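Local atomic coordinates of DUF5618 domain-containing protein (PDB entry 3MFN), a protein that is of unknown function but folds as a mostly helical bundle, two copies of which form the assembly. Residues A[107-112]-A[142-147]; A[83-88]-A[100-105]; A[47-52]-A[67-72]; A[79-84]-A[147-152]. All coordinates share one frame; numbering follows the deposited sequence.

Contact 1: residues A[107-112]-A[142-147]; sequences KKILNT and AEIIID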
loop_
_atom_site.group_PDB
_atom_site.type_symbol
_atom_site.label_atom_id
_atom_site.label_comp_id
_atom_site.label_asym_id
_atom_site.label_seq_id
_atom_site.Cartn_x
_atom_site.Cartn_y
_atom_site.Cartn_z
ATOM N N LYS A 107 -4.427 -18.543 7.844
ATOM C CA LYS A 107 -3.293 -17.834 7.257
ATOM C C LYS A 107 -3.748 -16.792 6.225
ATOM O O LYS A 107 -3.096 -15.744 6.033
ATOM C CB LYS A 107 -2.344 -18.865 6.644
ATOM C CG LYS A 107 -1.197 -18.308 5.789
ATOM C CD LYS A 107 -0.960 -19.179 4.522
ATOM C CE LYS A 107 0.357 -19.925 4.562
ATOM N NZ LYS A 107 0.598 -20.593 3.228
ATOM N N LYS A 108 -4.851 -17.102 5.544
ATOM C CA LYS A 108 -5.426 -16.177 4.612
ATOM C C LYS A 108 -5.790 -14.922 5.376
ATOM O O LYS A 108 -5.607 -13.830 4.869
ATOM C CB LYS A 108 -6.674 -16.731 3.928
ATOM C CG LYS A 108 -6.894 -16.084 2.522
ATOM C CD LYS A 108 -8.373 -15.965 2.077
ATOM C CE LYS A 108 -8.513 -15.528 0.587
ATOM N NZ LYS A 108 -7.867 -14.174 0.309
ATOM N N ILE A 109 -6.294 -15.096 6.603
ATOM C CA ILE A 109 -6.814 -13.988 7.365
ATOM C C ILE A 109 -5.644 -13.228 7.952
ATOM O O ILE A 109 -5.706 -12.011 8.041
ATOM C CB ILE A 109 -7.880 -14.404 8.395
ATOM C CG1 ILE A 109 -9.132 -14.923 7.654
ATOM C CG2 ILE A 109 -8.413 -13.218 9.218
ATOM C CD1 ILE A 109 -9.951 -13.800 6.945
ATOM N N LEU A 110 -4.583 -13.936 8.321
ATOM C CA LEU A 110 -3.324 -13.308 8.698
ATOM C C LEU A 110 -2.835 -12.375 7.605
ATOM O O LEU A 110 -2.625 -11.174 7.864
ATOM C CB LEU A 110 -2.239 -14.326 9.038
ATOM C CG LEU A 110 -0.813 -13.804 9.333
ATOM C CD1 LEU A 110 -0.824 -12.840 10.490
ATOM C CD2 LEU A 110 0.244 -15.032 9.620
ATOM N N ASN A 111 -2.690 -12.889 6.388
ATOM C CA ASN A 111 -2.163 -12.088 5.293
ATOM C C ASN A 111 -3.077 -10.905 5.036
ATOM O O ASN A 111 -2.599 -9.812 4.796
ATOM C CB ASN A 111 -2.009 -12.899 3.999
ATOM C CG ASN A 111 -0.871 -13.906 4.061
ATOM O OD1 ASN A 111 0.041 -13.765 4.837
ATOM N ND2 ASN A 111 -0.952 -14.929 3.248
ATOM N N THR A 112 -4.394 -11.137 5.090
ATOM C CA THR A 112 -5.362 -10.083 4.912
ATOM C C THR A 112 -5.151 -8.964 5.949
ATOM O O THR A 112 -5.184 -7.765 5.600
ATOM C CB THR A 112 -6.837 -10.639 4.965
ATOM O OG1 THR A 112 -7.018 -11.607 3.936
ATOM C CG2 THR A 112 -7.919 -9.542 4.826
ATOM N N ALA A 142 -10.278 -4.821 5.154
ATOM C CA ALA A 142 -10.808 -4.468 6.477
ATOM C C ALA A 142 -12.202 -5.069 6.682
ATOM O O ALA A 142 -12.435 -5.659 7.704
ATOM C CB ALA A 142 -10.879 -2.989 6.631
ATOM N N GLU A 143 -13.124 -4.950 5.719
ATOM C CA GLU A 143 -14.431 -5.568 5.864
ATOM C C GLU A 143 -14.325 -7.094 5.902
ATOM O O GLU A 143 -15.097 -7.758 6.561
ATOM C CB GLU A 143 -15.381 -5.124 4.741
ATOM C CG GLU A 143 -16.791 -5.667 4.873
ATOM C CD GLU A 143 -17.669 -4.868 5.869
ATOM O OE1 GLU A 143 -17.228 -3.812 6.389
ATOM O OE2 GLU A 143 -18.838 -5.271 6.075
ATOM N N ILE A 144 -13.337 -7.653 5.199
ATOM C CA ILE A 144 -13.089 -9.082 5.256
ATOM C C ILE A 144 -12.763 -9.530 6.657
ATOM O O ILE A 144 -13.271 -10.553 7.140
ATOM C CB ILE A 144 -11.982 -9.555 4.274
ATOM C CG1 ILE A 144 -12.509 -9.602 2.836
ATOM C CG2 ILE A 144 -11.521 -10.967 4.635
ATOM C CD1 ILE A 144 -11.360 -9.826 1.758
ATOM N N ILE A 145 -11.939 -8.758 7.331
ATOM C CA ILE A 145 -11.535 -9.097 8.691
ATOM C C ILE A 145 -12.707 -8.931 9.650
ATOM O O ILE A 145 -12.909 -9.740 10.551
ATOM C CB ILE A 145 -10.365 -8.202 9.217
ATOM C CG1 ILE A 145 -9.093 -8.407 8.395
ATOM C CG2 ILE A 145 -10.102 -8.529 10.682
ATOM C CD1 ILE A 145 -8.582 -9.882 8.404
ATOM N N ILE A 146 -13.496 -7.878 9.472
ATOM C CA ILE A 146 -14.631 -7.679 10.383
ATOM C C ILE A 146 -15.654 -8.801 10.187
ATOM O O ILE A 146 -16.193 -9.304 11.168
ATOM C CB ILE A 146 -15.265 -6.312 10.226
ATOM C CG1 ILE A 146 -14.257 -5.248 10.668
ATOM C CG2 ILE A 146 -16.584 -6.300 11.029
ATOM C CD1 ILE A 146 -14.524 -3.807 10.288
ATOM N N ASP A 147 -15.895 -9.217 8.949
ATOM C CA ASP A 147 -16.843 -10.298 8.692
ATOM C C ASP A 147 -16.316 -11.606 9.245
ATOM O O ASP A 147 -17.082 -12.419 9.751
ATOM C CB ASP A 147 -17.090 -10.503 7.198
ATOM C CG ASP A 147 -17.832 -9.356 6.543
ATOM O OD1 ASP A 147 -18.364 -8.413 7.220
ATOM O OD2 ASP A 147 -17.880 -9.401 5.293
#
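This is a buried, aliphatic helix-helix contact in which the first turns of helix 107-126 lie across the middle of helix 132-153. The segment axes approach to 10.0 Å and run roughly antiparallel, at 138°. Ile109 and Ile145 lie alongside one another, pointing opposite ways, which brings Ile109 CG2 to 3.4 Å from Ile145 CD1, closer than usual for two methyls. Ile109 CD1 reaches in turn to Ile144 CG2, 4.0 Å away. Thr112 has CG2 anti to the backbone N (chi1 -60° for OG1), which wedges this methyl between Ile145 CD1, at 3.7 Å, and Ile144 CG2. Its OG1 bonds back to Lys108 O at 2.8 Å, from the face of that carbonyl opposite Thr112 N, so the hydroxyl is satisfied within its own helix. A serine here would probably leave a gap between Ile144 and Ile145 where the methyl now sits. Phe59 of the second subunit also packs on Thr112. Two consecutive antiparallel helices joined by apolar side chains in this way form an alpha-alpha hairpin.

Contact 2: residues A[83-88]-A[100-105]; sequences HYFGKK and SNLAQQ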
loop_
_atom_site.group_PDB
_atom_site.type_symbol
_atom_site.label_atom_id
_atom_site.label_comp_id
_atom_site.label_asym_id
_atom_site.label_seq_id
_atom_site.Cartn_x
_atom_site.Cartn_y
_atom_site.Cartn_z
ATOM N N HIS A 83 -12.413 -7.374 20.580
ATOM C CA HIS A 83 -13.592 -7.986 21.130
ATOM C C HIS A 83 -13.544 -9.497 20.966
ATOM O O HIS A 83 -13.955 -10.194 21.834
ATOM C CB HIS A 83 -14.916 -7.442 20.566
ATOM C CG HIS A 83 -16.117 -8.030 21.251
ATOM N ND1 HIS A 83 -16.720 -7.436 22.340
ATOM C CD2 HIS A 83 -16.797 -9.179 21.029
ATOM C CE1 HIS A 83 -17.720 -8.192 22.759
ATOM N NE2 HIS A 83 -17.797 -9.250 21.971
ATOM N N TYR A 84 -12.992 -10.005 19.866
ATOM C CA TYR A 84 -12.926 -11.458 19.654
ATOM C C TYR A 84 -11.827 -12.151 20.504
ATOM O O TYR A 84 -12.043 -13.230 21.077
ATOM C CB TYR A 84 -12.700 -11.747 18.167
ATOM C CG TYR A 84 -12.631 -13.219 17.801
ATOM C CD1 TYR A 84 -13.654 -14.073 18.139
ATOM C CD2 TYR A 84 -11.563 -13.742 17.086
ATOM C CE1 TYR A 84 -13.604 -15.471 17.805
ATOM C CE2 TYR A 84 -11.503 -15.120 16.743
ATOM C CZ TYR A 84 -12.526 -15.968 17.114
ATOM O OH TYR A 84 -12.486 -17.302 16.791
ATOM N N PHE A 85 -10.634 -11.547 20.539
ATOM C CA PHE A 85 -9.456 -12.175 21.156
ATOM C C PHE A 85 -9.321 -11.806 22.644
ATOM O O PHE A 85 -8.583 -12.446 23.413
ATOM C CB PHE A 85 -8.179 -11.760 20.405
ATOM C CG PHE A 85 -8.031 -12.386 19.032
ATOM C CD1 PHE A 85 -8.107 -13.746 18.857
ATOM C CD2 PHE A 85 -7.747 -11.609 17.945
ATOM C CE1 PHE A 85 -7.940 -14.304 17.616
ATOM C CE2 PHE A 85 -7.571 -12.156 16.728
ATOM C CZ PHE A 85 -7.690 -13.500 16.553
ATOM N N GLY A 86 -10.033 -10.765 23.036
ATOM C CA GLY A 86 -10.018 -10.293 24.401
ATOM C C GLY A 86 -8.728 -9.565 24.729
ATOM O O GLY A 86 -8.251 -8.700 23.958
ATOM N N LYS A 87 -8.143 -9.935 25.861
ATOM C CA LYS A 87 -7.173 -9.048 26.480
ATOM C C LYS A 87 -5.807 -9.684 26.566
ATOM O O LYS A 87 -5.685 -10.903 26.632
ATOM C CB LYS A 87 -7.690 -8.601 27.846
ATOM C CG LYS A 87 -8.966 -7.715 27.724
ATOM C CD LYS A 87 -8.903 -6.436 28.579
ATOM C CE LYS A 87 -9.946 -5.375 28.125
ATOM N NZ LYS A 87 -9.430 -4.260 27.275
ATOM N N LYS A 88 -4.782 -8.848 26.484
ATOM C CA LYS A 88 -3.410 -9.289 26.634
ATOM C C LYS A 88 -3.039 -9.043 28.081
ATOM O O LYS A 88 -3.380 -7.994 28.654
ATOM C CB LYS A 88 -2.506 -8.542 25.666
ATOM C CG LYS A 88 -1.165 -8.128 26.196
ATOM C CD LYS A 88 -0.406 -7.298 25.151
ATOM C CE LYS A 88 0.796 -8.047 24.601
ATOM N NZ LYS A 88 1.923 -7.806 25.483
ATOM N N SER A 100 0.125 -12.734 15.885
ATOM C CA SER A 100 0.378 -14.051 16.470
ATOM C C SER A 100 -0.978 -14.692 16.840
ATOM O O SER A 100 -1.163 -15.888 16.614
ATOM C CB SER A 100 1.387 -13.949 17.621
ATOM O OG SER A 100 0.769 -13.564 18.824
ATOM N N ASN A 101 -1.974 -13.886 17.269
ATOM C CA ASN A 101 -3.331 -14.417 17.485
ATOM C C ASN A 101 -3.984 -14.922 16.182
ATOM O O ASN A 101 -4.657 -15.956 16.170
ATOM C CB ASN A 101 -4.258 -13.422 18.237
ATOM C CG ASN A 101 -4.149 -13.541 19.746
ATOM O OD1 ASN A 101 -4.440 -14.583 20.304
ATOM N ND2 ASN A 101 -3.718 -12.507 20.400
ATOM N N LEU A 102 -3.743 -14.231 15.072
ATOM C CA LEU A 102 -4.307 -14.637 13.807
ATOM C C LEU A 102 -3.534 -15.787 13.167
ATOM O O LEU A 102 -4.095 -16.545 12.388
ATOM C CB LEU A 102 -4.378 -13.455 12.839
ATOM C CG LEU A 102 -5.394 -12.342 13.166
ATOM C CD1 LEU A 102 -5.081 -11.096 12.349
ATOM C CD2 LEU A 102 -6.830 -12.868 12.921
ATOM N N ALA A 103 -2.255 -15.927 13.472
ATOM C CA ALA A 103 -1.498 -16.998 12.884
ATOM C C ALA A 103 -2.039 -18.348 13.405
ATOM O O ALA A 103 -2.168 -19.287 12.633
ATOM C CB ALA A 103 -0.035 -16.822 13.144
ATOM N N GLN A 104 -2.420 -18.396 14.683
ATOM C CA GLN A 104 -2.923 -19.636 15.298
ATOM C C GLN A 104 -4.292 -20.031 14.726
ATOM O O GLN A 104 -4.768 -21.132 14.948
ATOM C CB GLN A 104 -2.990 -19.495 16.830
ATOM C CG GLN A 104 -4.057 -18.512 17.326
ATOM C CD GLN A 104 -3.860 -18.016 18.766
ATOM O OE1 GLN A 104 -2.964 -18.485 19.491
ATOM N NE2 GLN A 104 -4.723 -17.070 19.193
ATOM N N GLN A 105 -4.906 -19.130 13.964
ATOM C CA GLN A 105 -6.262 -19.321 13.489
ATOM C C GLN A 105 -6.403 -19.613 12.001
ATOM O O GLN A 105 -7.247 -20.428 11.662
ATOM C CB GLN A 105 -7.116 -18.100 13.822
ATOM C CG GLN A 105 -8.424 -18.469 14.494
ATOM C CD GLN A 105 -8.439 -18.152 15.975
ATOM O OE1 GLN A 105 -9.510 -18.004 16.579
ATOM N NE2 GLN A 105 -7.260 -18.029 16.569
#
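Phe85 presents one ring face to Asn101 and an edge to Leu102. Asn101 CB stands almost on the ring normal, 3.6 Å from the centroid, a CH-pi contact, and the Asn101 amide lies stacked at 21° to the ring. Leu102 CD2 meets Phe85 CZ in the plane of the ring at 3.8 Å, while the Gln105 amide stands nearly perpendicular to it. The opposite face is taken by Tyr84, whose CD2 lies 3.7 Å above the Phe85 plane, toward the rim. Phe85 CG sits anti to its carbonyl carbon (chi1 -72°), which carries the ring across to helix 95-103. A leucine in place of Phe85 would probably leave Asn101 CB without a ring face to rest on and open a gap beside Leu102. Beside the Phe85 ring, Tyr84 OH donates to Gln105 OE1 over 3.1 Å, in the carbonyl plane. The contact lies near the surface and ties the end of helix 63-85 to the end of helix 95-103, with Trp148 of helix 132-153 packing on Leu102 and Gln105.

Contact 3: residues A[47-52]-A[67-72]; sequences DILRDK and KMAGHT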
loop_
_atom_site.group_PDB
_atom_site.type_symbol
_atom_site.label_atom_id
_atom_site.label_comp_id
_atom_site.label_asym_id
_atom_site.label_seq_id
_atom_site.Cartn_x
_atom_site.Cartn_y
_atom_site.Cartn_z
ATOM N N ASP A 47 -16.648 8.149 4.956
ATOM C CA ASP A 47 -17.309 9.451 4.884
ATOM C C ASP A 47 -16.312 10.586 4.984
ATOM O O ASP A 47 -16.468 11.617 4.317
ATOM C CB ASP A 47 -18.369 9.635 5.960
ATOM C CG ASP A 47 -19.621 8.784 5.723
ATOM O OD1 ASP A 47 -19.876 8.343 4.583
ATOM O OD2 ASP A 47 -20.395 8.640 6.688
ATOM N N ILE A 48 -15.320 10.425 5.848
ATOM C CA ILE A 48 -14.302 11.451 5.996
ATOM C C ILE A 48 -13.576 11.630 4.649
ATOM O O ILE A 48 -13.301 12.743 4.214
ATOM C CB ILE A 48 -13.241 11.032 7.134
ATOM C CG1 ILE A 48 -13.855 11.088 8.543
ATOM C CG2 ILE A 48 -11.934 11.943 7.044
ATOM C CD1 ILE A 48 -12.991 10.346 9.544
ATOM N N LEU A 49 -13.221 10.525 3.989
ATOM C CA LEU A 49 -12.551 10.656 2.700
ATOM C C LEU A 49 -13.460 11.357 1.687
ATOM O O LEU A 49 -13.018 12.234 0.959
ATOM C CB LEU A 49 -12.043 9.283 2.180
ATOM C CG LEU A 49 -10.834 8.607 2.908
ATOM C CD1 LEU A 49 -10.583 7.196 2.382
ATOM C CD2 LEU A 49 -9.563 9.403 2.751
ATOM N N ARG A 50 -14.732 10.985 1.639
ATOM C CA ARG A 50 -15.679 11.632 0.689
ATOM C C ARG A 50 -15.825 13.084 0.980
ATOM O O ARG A 50 -15.798 13.895 0.059
ATOM C CB ARG A 50 -17.054 10.956 0.758
ATOM C CG ARG A 50 -18.187 11.610 -0.061
ATOM C CD ARG A 50 -19.571 11.088 0.367
ATOM N NE ARG A 50 -19.921 11.591 1.698
ATOM C CZ ARG A 50 -20.716 10.950 2.564
ATOM N NH1 ARG A 50 -21.313 9.807 2.225
ATOM N NH2 ARG A 50 -20.939 11.466 3.776
ATOM N N ASP A 51 -16.003 13.436 2.262
ATOM C CA ASP A 51 -16.354 14.800 2.649
ATOM C C ASP A 51 -15.139 15.744 2.772
ATOM O O ASP A 51 -15.271 16.897 2.478
ATOM C CB ASP A 51 -17.148 14.763 3.958
ATOM C CG ASP A 51 -18.542 14.109 3.759
ATOM O OD1 ASP A 51 -18.996 14.123 2.597
ATOM O OD2 ASP A 51 -19.112 13.535 4.710
ATOM N N LYS A 52 -13.953 15.233 3.150
ATOM C CA LYS A 52 -12.806 16.083 3.463
ATOM C C LYS A 52 -11.489 15.604 2.857
ATOM O O LYS A 52 -10.476 16.254 3.019
ATOM C CB LYS A 52 -12.590 16.169 4.975
ATOM C CG LYS A 52 -13.846 16.359 5.872
ATOM C CD LYS A 52 -14.442 17.707 5.794
ATOM C CE LYS A 52 -15.206 18.055 7.094
ATOM N NZ LYS A 52 -15.784 16.855 7.756
ATOM N N LYS A 67 -4.865 10.607 6.793
ATOM C CA LYS A 67 -4.377 10.078 8.074
ATOM C C LYS A 67 -5.490 9.701 9.082
ATOM O O LYS A 67 -5.513 8.600 9.638
ATOM C CB LYS A 67 -3.387 11.041 8.722
ATOM C CG LYS A 67 -2.074 11.126 7.986
ATOM C CD LYS A 67 -1.251 12.306 8.451
ATOM C CE LYS A 67 0.080 12.396 7.723
ATOM N NZ LYS A 67 0.813 13.670 8.002
HETATM N N MSE A 68 -6.462 10.582 9.216
HETATM C CA MSE A 68 -7.589 10.437 10.123
HETATM C C MSE A 68 -8.469 9.298 9.727
HETATM O O MSE A 68 -8.850 8.458 10.582
HETATM C CB MSE A 68 -8.417 11.797 10.029
HETATM C CG MSE A 68 -9.350 11.942 11.104
HETATM SE SE MSE A 68 -10.387 13.550 11.042
HETATM C CE MSE A 68 -9.056 14.911 10.932
ATOM N N ALA A 69 -8.733 9.212 8.415
ATOM C CA ALA A 69 -9.506 8.117 7.866
ATOM C C ALA A 69 -8.809 6.818 8.030
ATOM O O ALA A 69 -9.413 5.828 8.385
ATOM C CB ALA A 69 -9.879 8.323 6.392
ATOM N N GLY A 70 -7.529 6.776 7.718
ATOM C CA GLY A 70 -6.803 5.562 7.939
ATOM C C GLY A 70 -6.814 5.060 9.357
ATOM O O GLY A 70 -6.951 3.840 9.603
ATOM N N HIS A 71 -6.554 5.965 10.297
ATOM C CA HIS A 71 -6.498 5.601 11.689
ATOM C C HIS A 71 -7.865 5.072 12.169
ATOM O O HIS A 71 -7.959 3.974 12.815
ATOM C CB HIS A 71 -6.089 6.793 12.537
ATOM C CG HIS A 71 -6.034 6.475 13.974
ATOM N ND1 HIS A 71 -5.097 5.608 14.490
ATOM C CD2 HIS A 71 -6.882 6.780 14.989
ATOM C CE1 HIS A 71 -5.338 5.435 15.776
ATOM N NE2 HIS A 71 -6.384 6.184 16.111
ATOM N N THR A 72 -8.921 5.770 11.758
ATOM C CA THR A 72 -10.257 5.404 12.121
ATOM C C THR A 72 -10.643 4.010 11.556
ATOM O O THR A 72 -11.175 3.119 12.322
ATOM C CB THR A 72 -11.255 6.481 11.647
ATOM O OG1 THR A 72 -10.890 7.710 12.225
ATOM C CG2 THR A 72 -12.708 6.181 12.091
#
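Ile48 and Leu49 meet Ala69 without any flat group between them, and the Arg50 guanidinium lies on the flank of helix 34-52: Asp47 CA is over one of its faces, toward the rim, and Asp51 CG is at its edge, in plane. Arg50 grips Asp51 side-on, with NE to OD1 at 2.8 Å and NH2 to OD2 at 2.9 Å. The NE bond is nearly straight, at 174°, yet it meets Asp51 OD1 from above the carboxylate plane, whereas NH2 comes to Asp51 OD2 from the syn side. Asp47 OD1 adds a purely charge-based partner to Arg50 NH1, well out of the guanidinium plane, so three charged residues form a network along one helix.

Across the interface the contacts are aliphatic. Leu49 CG lies opposite its carbonyl carbon (chi1 -71°), which places it against Ala69 CB at 3.6 Å, with Ile48 CG2 on the same methyl at 4.2 Å. Farther out, Ile48 CD1 extends to Met68 CG, a selenomethionine, at 4.3 Å, and lies near Thr72 OG1. That hydroxyl is engaged in its own helix, donating to Met68 O at 2.7 Å. The helices run almost antiparallel, at 168°, and the small Ala69 side chain is consistent with an axis separation of 9.2 Å. Leu49 continues inward to Val135 and Phe139 of helix 132-153 and to Met124 of helix 107-126.

Contact 4: residues A[79-84]-A[147-152]; sequences FALDHY and DWVERR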
loop_
_atom_site.group_PDB
_atom_site.type_symbol
_atom_site.label_atom_id
_atom_site.label_comp_id
_atom_site.label_asym_id
_atom_site.label_seq_id
_atom_site.Cartn_x
_atom_site.Cartn_y
_atom_site.Cartn_z
ATOM N N PHE A 79 -10.944 -2.869 16.854
ATOM C CA PHE A 79 -12.082 -2.976 17.732
ATOM C C PHE A 79 -12.781 -4.355 17.617
ATOM O O PHE A 79 -12.997 -5.053 18.634
ATOM C CB PHE A 79 -13.032 -1.811 17.468
ATOM C CG PHE A 79 -14.062 -1.624 18.546
ATOM C CD1 PHE A 79 -15.212 -2.396 18.562
ATOM C CD2 PHE A 79 -13.871 -0.681 19.543
ATOM C CE1 PHE A 79 -16.162 -2.233 19.578
ATOM C CE2 PHE A 79 -14.812 -0.487 20.553
ATOM C CZ PHE A 79 -15.958 -1.290 20.588
ATOM N N ALA A 80 -13.062 -4.795 16.390
ATOM C CA ALA A 80 -13.587 -6.135 16.173
ATOM C C ALA A 80 -12.615 -7.173 16.720
ATOM O O ALA A 80 -13.035 -8.045 17.458
ATOM C CB ALA A 80 -13.898 -6.402 14.666
ATOM N N LEU A 81 -11.321 -7.062 16.393
ATOM C CA LEU A 81 -10.333 -8.025 16.886
ATOM C C LEU A 81 -10.200 -8.079 18.412
ATOM O O LEU A 81 -10.091 -9.170 18.989
ATOM C CB LEU A 81 -8.963 -7.844 16.214
ATOM C CG LEU A 81 -8.933 -8.077 14.672
ATOM C CD1 LEU A 81 -7.589 -7.750 14.065
ATOM C CD2 LEU A 81 -9.322 -9.524 14.300
ATOM N N ASP A 82 -10.233 -6.925 19.062
ATOM C CA ASP A 82 -10.075 -6.840 20.510
ATOM C C ASP A 82 -11.238 -7.519 21.186
ATOM O O ASP A 82 -11.074 -8.155 22.243
ATOM C CB ASP A 82 -10.030 -5.384 20.977
ATOM C CG ASP A 82 -8.710 -4.726 20.658
ATOM O OD1 ASP A 82 -7.753 -5.473 20.472
ATOM O OD2 ASP A 82 -8.623 -3.479 20.577
ATOM N N HIS A 83 -12.413 -7.374 20.580
ATOM C CA HIS A 83 -13.592 -7.986 21.130
ATOM C C HIS A 83 -13.544 -9.497 20.966
ATOM O O HIS A 83 -13.955 -10.194 21.834
ATOM C CB HIS A 83 -14.916 -7.442 20.566
ATOM C CG HIS A 83 -16.117 -8.030 21.251
ATOM N ND1 HIS A 83 -16.720 -7.436 22.340
ATOM C CD2 HIS A 83 -16.797 -9.179 21.029
ATOM C CE1 HIS A 83 -17.720 -8.192 22.759
ATOM N NE2 HIS A 83 -17.797 -9.250 21.971
ATOM N N TYR A 84 -12.992 -10.005 19.866
ATOM C CA TYR A 84 -12.926 -11.458 19.654
ATOM C C TYR A 84 -11.827 -12.151 20.504
ATOM O O TYR A 84 -12.043 -13.230 21.077
ATOM C CB TYR A 84 -12.700 -11.747 18.167
ATOM C CG TYR A 84 -12.631 -13.219 17.801
ATOM C CD1 TYR A 84 -13.654 -14.073 18.139
ATOM C CD2 TYR A 84 -11.563 -13.742 17.086
ATOM C CE1 TYR A 84 -13.604 -15.471 17.805
ATOM C CE2 TYR A 84 -11.503 -15.120 16.743
ATOM C CZ TYR A 84 -12.526 -15.968 17.114
ATOM O OH TYR A 84 -12.486 -17.302 16.791
ATOM N N ASP A 147 -15.895 -9.217 8.949
ATOM C CA ASP A 147 -16.843 -10.298 8.692
ATOM C C ASP A 147 -16.316 -11.606 9.245
ATOM O O ASP A 147 -17.082 -12.419 9.751
ATOM C CB ASP A 147 -17.090 -10.503 7.198
ATOM C CG ASP A 147 -17.832 -9.356 6.543
ATOM O OD1 ASP A 147 -18.364 -8.413 7.220
ATOM O OD2 ASP A 147 -17.880 -9.401 5.293
ATOM N N TRP A 148 -15.010 -11.823 9.156
ATOM C CA TRP A 148 -14.428 -13.040 9.721
ATOM C C TRP A 148 -14.726 -13.124 11.233
ATOM O O TRP A 148 -15.160 -14.169 11.751
ATOM C CB TRP A 148 -12.917 -13.056 9.452
ATOM C CG TRP A 148 -12.213 -14.214 10.046
ATOM C CD1 TRP A 148 -12.071 -15.456 9.496
ATOM C CD2 TRP A 148 -11.507 -14.250 11.294
ATOM N NE1 TRP A 148 -11.304 -16.257 10.323
ATOM C CE2 TRP A 148 -10.946 -15.539 11.426
ATOM C CE3 TRP A 148 -11.245 -13.298 12.295
ATOM C CZ2 TRP A 148 -10.203 -15.926 12.542
ATOM C CZ3 TRP A 148 -10.491 -13.689 13.413
ATOM C CH2 TRP A 148 -9.988 -15.000 13.522
ATOM N N VAL A 149 -14.514 -12.024 11.939
ATOM C CA VAL A 149 -14.864 -11.914 13.364
ATOM C C VAL A 149 -16.336 -12.201 13.615
ATOM O O VAL A 149 -16.667 -13.105 14.393
ATOM C CB VAL A 149 -14.489 -10.528 13.937
ATOM C CG1 VAL A 149 -15.091 -10.312 15.311
ATOM C CG2 VAL A 149 -12.928 -10.375 13.986
ATOM N N GLU A 150 -17.229 -11.473 12.935
ATOM C CA GLU A 150 -18.670 -11.691 13.093
ATOM C C GLU A 150 -18.970 -13.188 12.980
ATOM O O GLU A 150 -19.643 -13.779 13.815
ATOM C CB GLU A 150 -19.470 -10.933 12.022
ATOM C CG GLU A 150 -21.008 -11.057 12.228
ATOM C CD GLU A 150 -21.867 -10.409 11.135
ATOM O OE1 GLU A 150 -21.412 -10.344 9.990
ATOM O OE2 GLU A 150 -23.032 -10.008 11.428
ATOM N N ARG A 151 -18.427 -13.771 11.926
ATOM C CA ARG A 151 -18.690 -15.123 11.541
ATOM C C ARG A 151 -18.067 -16.182 12.451
ATOM O O ARG A 151 -18.560 -17.302 12.462
ATOM C CB ARG A 151 -18.163 -15.286 10.135
ATOM C CG ARG A 151 -18.487 -16.578 9.478
ATOM C CD ARG A 151 -18.097 -16.464 8.014
ATOM N NE ARG A 151 -16.686 -16.799 7.845
ATOM C CZ ARG A 151 -15.756 -16.037 7.269
ATOM N NH1 ARG A 151 -14.519 -16.524 7.185
ATOM N NH2 ARG A 151 -16.041 -14.839 6.755
ATOM N N ARG A 152 -17.001 -15.849 13.190
ATOM C CA ARG A 152 -16.435 -16.749 14.201
ATOM C C ARG A 152 -17.265 -16.691 15.480
ATOM O O ARG A 152 -17.613 -17.723 16.060
ATOM C CB ARG A 152 -14.973 -16.393 14.516
ATOM C CG ARG A 152 -14.021 -16.556 13.329
ATOM C CD ARG A 152 -13.752 -18.021 12.980
ATOM N NE ARG A 152 -12.644 -18.529 13.765
ATOM C CZ ARG A 152 -12.064 -19.712 13.605
ATOM N NH1 ARG A 152 -12.477 -20.583 12.684
ATOM N NH2 ARG A 152 -11.060 -20.024 14.400
#
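Trp148 has CG anti to its backbone N (chi1 177°), as does Tyr84, and these two torsions swing the rings from neighbouring helices into each other. They meet obliquely, with planes at 86° and the centroids of the Tyr84 ring and the six-membered ring of Trp148 5.4 Å apart; Tyr84 CE2 comes to 3.6 Å from Trp148 CH2. In the conformer described here, one of two and so tentative, Arg152 bends at chi2 and chi3 and folds over the same pair: its CB is 3.6 Å from Tyr84 CZ, and its CG lies 3.7 Å above the middle of the Trp148 ring, on one face. From there Arg152 NE donates to Tyr84 OH at 3.3 Å, a rather long bond with the hydroxyl tilted out of the guanidinium plane.

Farther along the interface, Val149 CG2 lies 3.7 Å from Leu81 CD2, and Val149 CG1 is 4.1 Å from Ala80 CB and also touches Tyr84 CB. Small Ala80 gives the segments room to come within 9.6 Å, axis to axis, at 26° and running the same way. Helix 34-52 closes over Ala80 through Ala38, and Leu81 reaches on to Ile145 and Phe113.

Chemically, the contact grades from a buried aliphatic patch to an aromatic and polar outer end. There Tyr84 OH donates to Gln105 OE1 and, in this conformer, accepts from Arg152, which is likely to hold the hydroxyl in place, while packing against Trp148 and Val149 limits the ring's turn.

Contacts 1 and 4 are the buried ones and share helix 132-153; they meet where Ile109 packs on Trp148 and Ile145 on Leu81. Contact 2 lies at the surface, yet its segment 83-88 overlaps 79-84 of contact 4, and Tyr84 serves both. Its ring faces and amides contrast with the isoleucines of contact 1, which touches it through Leu102 and Ile109. Contact 3 is partly buried and uses helix 63-85 too, but lies across the chain's centre, about 27 Å from contact 2 (centre to centre) and touching none of the others. There aliphatic packing gives way outward to charged residues, whereas contact 4 ends in a tyrosine-arginine bond.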